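Local coordinates for protein Non-reducing end beta-L-arabinofuranosidase (Bacteroides thetaiotaomicron, PDB 5MQO) that probably hydrolyses a glycosidic bond in plant pectin as a GH127-family aceric acidase of a gut bacterium, at residues P120-D123 with K124-D127; M553-K556 with A557-A561. All blocks are in the same frame, centred on the assembly; numbering follows the deposited sequence.

Interaction 1 (P120-D123 with K124-D127)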
ATOM      1  N   PRO A 120      -9.227 -21.989  15.529  1.00 94.47           N
ATOM      2  CA  PRO A 120      -9.593 -23.204  14.801  1.00 94.76           C
ATOM      3  C   PRO A 120     -10.949 -23.102  14.111  1.00 95.80           C
ATOM      4  O   PRO A 120     -11.224 -23.915  13.229  1.00100.26           O
ATOM      5  CB  PRO A 120      -9.585 -24.285  15.890  1.00 95.70           C
ATOM      6  CG  PRO A 120      -8.705 -23.727  16.970  1.00 95.39           C
ATOM      7  CD  PRO A 120      -9.076 -22.271  16.970  1.00 95.14           C
ATOM      8  N   GLU A 121     -11.779 -22.123  14.482  1.00 95.95           N
ATOM      9  CA  GLU A 121     -13.004 -21.842  13.710  1.00 99.18           C
ATOM     10  C   GLU A 121     -12.736 -21.277  12.315  1.00 97.11           C
ATOM     11  O   GLU A 121     -13.548 -21.474  11.411  1.00 98.27           O
ATOM     12  CB  GLU A 121     -13.996 -20.945  14.468  1.00101.55           C
ATOM     13  CG  GLU A 121     -14.865 -21.712  15.474  1.00104.95           C
ATOM     14  CD  GLU A 121     -16.321 -21.248  15.524  1.00107.75           C
ATOM     15  OE1 GLU A 121     -16.615 -20.055  15.270  1.00108.45           O
ATOM     16  OE2 GLU A 121     -17.185 -22.093  15.834  1.00110.53           O
ATOM     17  N   LEU A 122     -11.617 -20.579  12.133  1.00 94.86           N
ATOM     18  CA  LEU A 122     -11.194 -20.175  10.782  1.00 90.19           C
ATOM     19  C   LEU A 122     -10.669 -21.374   9.981  1.00 85.75           C
ATOM     20  O   LEU A 122     -10.971 -21.479   8.783  1.00 83.73           O
ATOM     21  CB  LEU A 122     -10.144 -19.048  10.815  1.00 87.59           C
ATOM     22  CG  LEU A 122     -10.589 -17.667  11.329  1.00 87.17           C
ATOM     23  CD1 LEU A 122      -9.474 -16.643  11.126  1.00 86.75           C
ATOM     24  CD2 LEU A 122     -11.887 -17.180  10.694  1.00 84.62           C
ATOM     25  N   ASP A 123      -9.912 -22.269  10.629  1.00 79.29           N
ATOM     26  CA  ASP A 123      -9.295 -23.393   9.925  1.00 79.72           C
ATOM     27  C   ASP A 123     -10.357 -24.286   9.314  1.00 83.29           C
ATOM     28  O   ASP A 123     -10.184 -24.782   8.203  1.00 82.19           O
ATOM     29  CB  ASP A 123      -8.393 -24.215  10.845  1.00 79.34           C
ATOM     30  CG  ASP A 123      -7.475 -25.156  10.090  1.00 79.41           C
ATOM     31  OD1 ASP A 123      -7.206 -24.951   8.892  1.00 85.10           O
ATOM     32  OD2 ASP A 123      -7.002 -26.120  10.699  1.00 79.91           O
ATOM     33  N   LYS A 124     -11.465 -24.450  10.033  1.00 91.33           N
ATOM     34  CA  LYS A 124     -12.619 -25.229   9.560  1.00 97.19           C
ATOM     35  C   LYS A 124     -13.393 -24.518   8.442  1.00 95.09           C
ATOM     36  O   LYS A 124     -13.683 -25.114   7.388  1.00 96.58           O
ATOM     37  CB  LYS A 124     -13.533 -25.581  10.744  1.00103.94           C
ATOM     38  CG  LYS A 124     -12.856 -26.575  11.687  1.00111.60           C
ATOM     39  CD  LYS A 124     -13.314 -26.501  13.141  1.00114.85           C
ATOM     40  CE  LYS A 124     -12.319 -27.227  14.050  1.00117.55           C
ATOM     41  NZ  LYS A 124     -12.918 -27.774  15.302  1.00119.30           N
ATOM     42  N   LEU A 125     -13.712 -23.248   8.676  1.00 90.23           N
ATOM     43  CA  LEU A 125     -14.270 -22.365   7.646  1.00 87.44           C
ATOM     44  C   LEU A 125     -13.435 -22.337   6.353  1.00 85.67           C
ATOM     45  O   LEU A 125     -13.984 -22.188   5.260  1.00 85.81           O
ATOM     46  CB  LEU A 125     -14.407 -20.958   8.214  1.00 87.73           C
ATOM     47  CG  LEU A 125     -14.764 -19.799   7.285  1.00 88.44           C
ATOM     48  CD1 LEU A 125     -16.071 -20.018   6.536  1.00 88.52           C
ATOM     49  CD2 LEU A 125     -14.826 -18.526   8.124  1.00 89.15           C
ATOM     50  N   MET A 126     -12.116 -22.476   6.477  1.00 82.66           N
ATOM     51  CA  MET A 126     -11.243 -22.611   5.299  1.00 82.32           C
ATOM     52  C   MET A 126     -11.380 -23.977   4.609  1.00 81.71           C
ATOM     53  O   MET A 126     -11.590 -24.051   3.391  1.00 76.30           O
ATOM     54  CB  MET A 126      -9.779 -22.310   5.669  1.00 81.40           C
ATOM     55  CG  MET A 126      -9.547 -20.816   5.907  1.00 80.10           C
ATOM     56  SD  MET A 126      -7.839 -20.271   5.995  1.00 77.34           S
ATOM     57  CE  MET A 126      -7.333 -20.936   7.582  1.00 78.84           C
ATOM     58  N   ASP A 127     -11.272 -25.045   5.398  1.00 84.11           N
ATOM     59  CA  ASP A 127     -11.455 -26.418   4.902  1.00 83.80           C
ATOM     60  C   ASP A 127     -12.766 -26.630   4.166  1.00 84.13           C
ATOM     61  O   ASP A 127     -12.809 -27.423   3.223  1.00 83.62           O
ATOM     62  CB  ASP A 127     -11.366 -27.437   6.043  1.00 85.45           C
ATOM     63  CG  ASP A 127      -9.934 -27.747   6.459  1.00 85.20           C
ATOM     64  OD1 ASP A 127      -8.958 -27.354   5.766  1.00 87.91           O
ATOM     65  OD2 ASP A 127      -9.792 -28.423   7.490  1.00 81.44           O
TER

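Interaction 2 (M553-K556 with A557-A561)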
ATOM      1  N   MET A 553      24.990   7.559  16.287  1.00118.29           N
ATOM      2  CA  MET A 553      24.049   7.549  15.169  1.00121.04           C
ATOM      3  C   MET A 553      24.785   7.981  13.900  1.00122.33           C
ATOM      4  O   MET A 553      25.081   9.168  13.694  1.00118.67           O
ATOM      5  CB  MET A 553      22.845   8.474  15.450  1.00125.64           C
ATOM      6  CG  MET A 553      21.498   7.759  15.476  1.00128.55           C
ATOM      7  SD  MET A 553      20.816   7.450  13.824  1.00126.23           S
ATOM      8  CE  MET A 553      20.514   9.111  13.200  1.00123.05           C
ATOM      9  N   ASN A 554      25.090   6.994  13.065  1.00122.40           N
ATOM     10  CA  ASN A 554      25.760   7.222  11.789  1.00120.56           C
ATOM     11  C   ASN A 554      24.753   7.807  10.782  1.00113.06           C
ATOM     12  O   ASN A 554      24.996   8.839  10.161  1.00104.84           O
ATOM     13  CB  ASN A 554      26.358   5.893  11.270  1.00123.24           C
ATOM     14  CG  ASN A 554      27.602   6.091  10.400  1.00128.39           C
ATOM     15  OD1 ASN A 554      27.573   6.811   9.399  1.00129.10           O
ATOM     16  ND2 ASN A 554      28.699   5.426  10.772  1.00129.28           N
ATOM     17  N   ALA A 555      23.597   7.166  10.680  1.00106.96           N
ATOM     18  CA  ALA A 555      22.755   7.286   9.498  1.00101.87           C
ATOM     19  C   ALA A 555      21.902   8.563   9.363  1.00 97.87           C
ATOM     20  O   ALA A 555      21.547   9.247  10.327  1.00 96.75           O
ATOM     21  CB  ALA A 555      21.880   6.041   9.370  1.00100.28           C
ATOM     22  N   LYS A 556      21.570   8.834   8.111  1.00 96.62           N
ATOM     23  CA  LYS A 556      20.778   9.978   7.701  1.00 92.26           C
ATOM     24  C   LYS A 556      19.314   9.579   7.572  1.00 83.62           C
ATOM     25  O   LYS A 556      18.936   8.419   7.751  1.00 80.40           O
ATOM     26  CB  LYS A 556      21.285  10.468   6.336  1.00 95.28           C
ATOM     27  CG  LYS A 556      22.794  10.699   6.275  1.00102.45           C
ATOM     28  CD  LYS A 556      23.269  11.106   4.883  1.00107.55           C
ATOM     29  CE  LYS A 556      24.734  11.549   4.903  1.00109.71           C
ATOM     30  NZ  LYS A 556      25.173  12.172   3.621  1.00109.53           N
ATOM     31  N   ALA A 557      18.484  10.551   7.240  1.00 78.85           N
ATOM     32  CA  ALA A 557      17.112  10.259   6.826  1.00 77.65           C
ATOM     33  C   ALA A 557      17.067   9.291   5.614  1.00 74.17           C
ATOM     34  O   ALA A 557      17.921   9.316   4.731  1.00 73.58           O
ATOM     35  CB  ALA A 557      16.368  11.550   6.521  1.00 76.67           C
ATOM     36  N   ASN A 558      16.072   8.416   5.597  1.00 70.44           N
ATOM     37  CA  ASN A 558      15.883   7.479   4.496  1.00 67.85           C
ATOM     38  C   ASN A 558      17.022   6.489   4.317  1.00 66.76           C
ATOM     39  O   ASN A 558      17.408   6.195   3.203  1.00 68.58           O
ATOM     40  CB  ASN A 558      15.610   8.250   3.189  1.00 64.54           C
ATOM     41  CG  ASN A 558      14.266   7.931   2.606  1.00 63.12           C
ATOM     42  OD1 ASN A 558      13.503   7.167   3.175  1.00 66.07           O
ATOM     43  ND2 ASN A 558      13.966   8.520   1.471  1.00 62.16           N
ATOM     44  N   THR A 559      17.557   5.988   5.423  1.00 66.37           N
ATOM     45  CA  THR A 559      18.596   4.950   5.403  1.00 67.99           C
ATOM     46  C   THR A 559      18.476   4.120   6.675  1.00 64.71           C
ATOM     47  O   THR A 559      17.843   4.578   7.622  1.00 64.79           O
ATOM     48  CB  THR A 559      19.986   5.584   5.433  1.00 71.64           C
ATOM     49  OG1 THR A 559      20.088   6.398   6.608  1.00 72.03           O
ATOM     50  CG2 THR A 559      20.238   6.449   4.181  1.00 71.24           C
ATOM     51  N   TYR A 560      19.096   2.939   6.720  1.00 60.70           N
ATOM     52  CA  TYR A 560      19.073   2.118   7.956  1.00 59.90           C
ATOM     53  C   TYR A 560      20.188   2.456   8.926  1.00 59.85           C
ATOM     54  O   TYR A 560      21.363   2.489   8.520  1.00 57.40           O
ATOM     55  CB  TYR A 560      19.200   0.620   7.656  1.00 59.50           C
ATOM     56  CG  TYR A 560      18.006   0.042   6.964  1.00 57.24           C
ATOM     57  CD1 TYR A 560      16.809  -0.155   7.651  1.00 56.41           C
ATOM     58  CD2 TYR A 560      18.061  -0.290   5.613  1.00 56.89           C
ATOM     59  CE1 TYR A 560      15.697  -0.665   7.012  1.00 55.61           C
ATOM     60  CE2 TYR A 560      16.955  -0.809   4.974  1.00 56.58           C
ATOM     61  CZ  TYR A 560      15.781  -1.002   5.675  1.00 54.42           C
ATOM     62  OH  TYR A 560      14.707  -1.528   5.026  1.00 52.43           O
ATOM     63  N   ALA A 561      19.821   2.672  10.197  1.00 60.81           N
ATOM     64  CA  ALA A 561      20.803   2.719  11.295  1.00 62.20           C
ATOM     65  C   ALA A 561      21.086   1.279  11.722  1.00 64.19           C
ATOM     66  O   ALA A 561      20.166   0.564  12.127  1.00 63.66           O
ATOM     67  CB  ALA A 561      20.286   3.534  12.465  1.00 60.60           C
TER

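Interaction 1 (P120-D123 with K124-D127)
Lys124, Leu125, Met126 and Asp127 each give their backbone N-H to the carbonyl oxygen four residues back, from Pro120 O to Asp123 O, the regular alpha-helical ladder, with Met126 N to Leu122 O the shortest rung at 2.8 Å. On one flank Lys124 runs back toward the start of the helix: with CG anti to its own carbonyl carbon (chi1 -68°) and the chain extended beyond, CD passes 3.3 Å from Pro120 O and CE lies 4.4 Å from Pro120 CB. Further round, Leu122 and Leu125 touch through single methyls, CD2 to CD2 at 4.1 Å, the two side chains slanting across each other. The helix, 120-136, belongs to the GH127 catalytic domain, whose fold in this family is an (alpha/alpha)6 barrel, and Met126 marks its inward face. That side chain packs on Val110, Ala111 and Tyr114 of helix 102-117 and on His204 and Thr208 of helix 192-208. Met126 CG sits 3.3 Å from Leu122 O. The bend at chi3 (-72°) brings Met126 CE back to 3.9 Å from Asp123 CA. Asp123 and Asp127 stand one turn apart, their OD1 atoms 4.3 Å from each other. Two carboxylates this close would probably repel, but Lys210 NZ forms a salt bridge with each, to Asp123 OD1 and to Asp127 OD2, which should offset the like charges. This shared lysine ties the first turns of helix 120-136 to the chain just past helix 192-208.

Interaction 2 (M553-K556 with A557-A561)
Thr559 reaches back across a beta turn to Lys556. The four residues from Lys556 to Thr559 form a turn close to type II, with Ala557 in the polyproline region and Asn558 in the left-handed region (phi 63°), and it delivers the chain into strand 559-565, an edge strand of a mixed sheet in the GH127 middle domain range. Starting at Thr559 CB, the first neighbour is Lys556 O, 3.8 Å off. One atom further, Thr559 OG1 donates a hydrogen bond to Lys556 O at 2.6 Å. A chi1 of 58° sets OG1 between its own backbone N and carbonyl carbon, a rotation that turns it toward Lys556 O. The hydroxyl comes in from above the carbonyl plane, 40° out of it and not along a lone-pair direction; the bond joins the first and last residues of the turn through a side chain. Ala555 CB lies 3.3 Å from Thr559 OG1. The Ala555 methyl points toward the strand: Ala555 CB also meets Tyr560 O at 3.7 Å, and Ala555 CB is 4.3 Å from Ala561 CB. Tyr560, whose CB points away from the loop, has its ring edge-to-face with Tyr482 and its OH hydrogen-bonded to Asn484, while backbone hydrogen bonds between Thr559 and Ile535 and between Ala561 and Phe533 pair the strand with 529-535. At the far end of the loop, Met553 folds at chi2 and chi3, and its SD rests 4.2 Å from Ala561 CB.

Overall arrangement
Interaction 1 comes first along the chain, in helix 120-136 of the catalytic domain range; interaction 2 follows more than 400 residues later, in the middle domain range, where the loop after strand 549-550 runs into strand 559-565. Their centres are 44 Å apart and their nearest atoms about 29 Å, so they do not touch and share no helix or sheet. Both lie near the surface of the single chain. Residues 120-127 pack against neighbouring helices of the catalytic domain, whereas residues 557-561 touch both strand 529-535 and helix 402-416. Interaction 2 thus lies where that mixed sheet comes against helix 402-416 of the catalytic range, and interaction 1 lies well away from that junction.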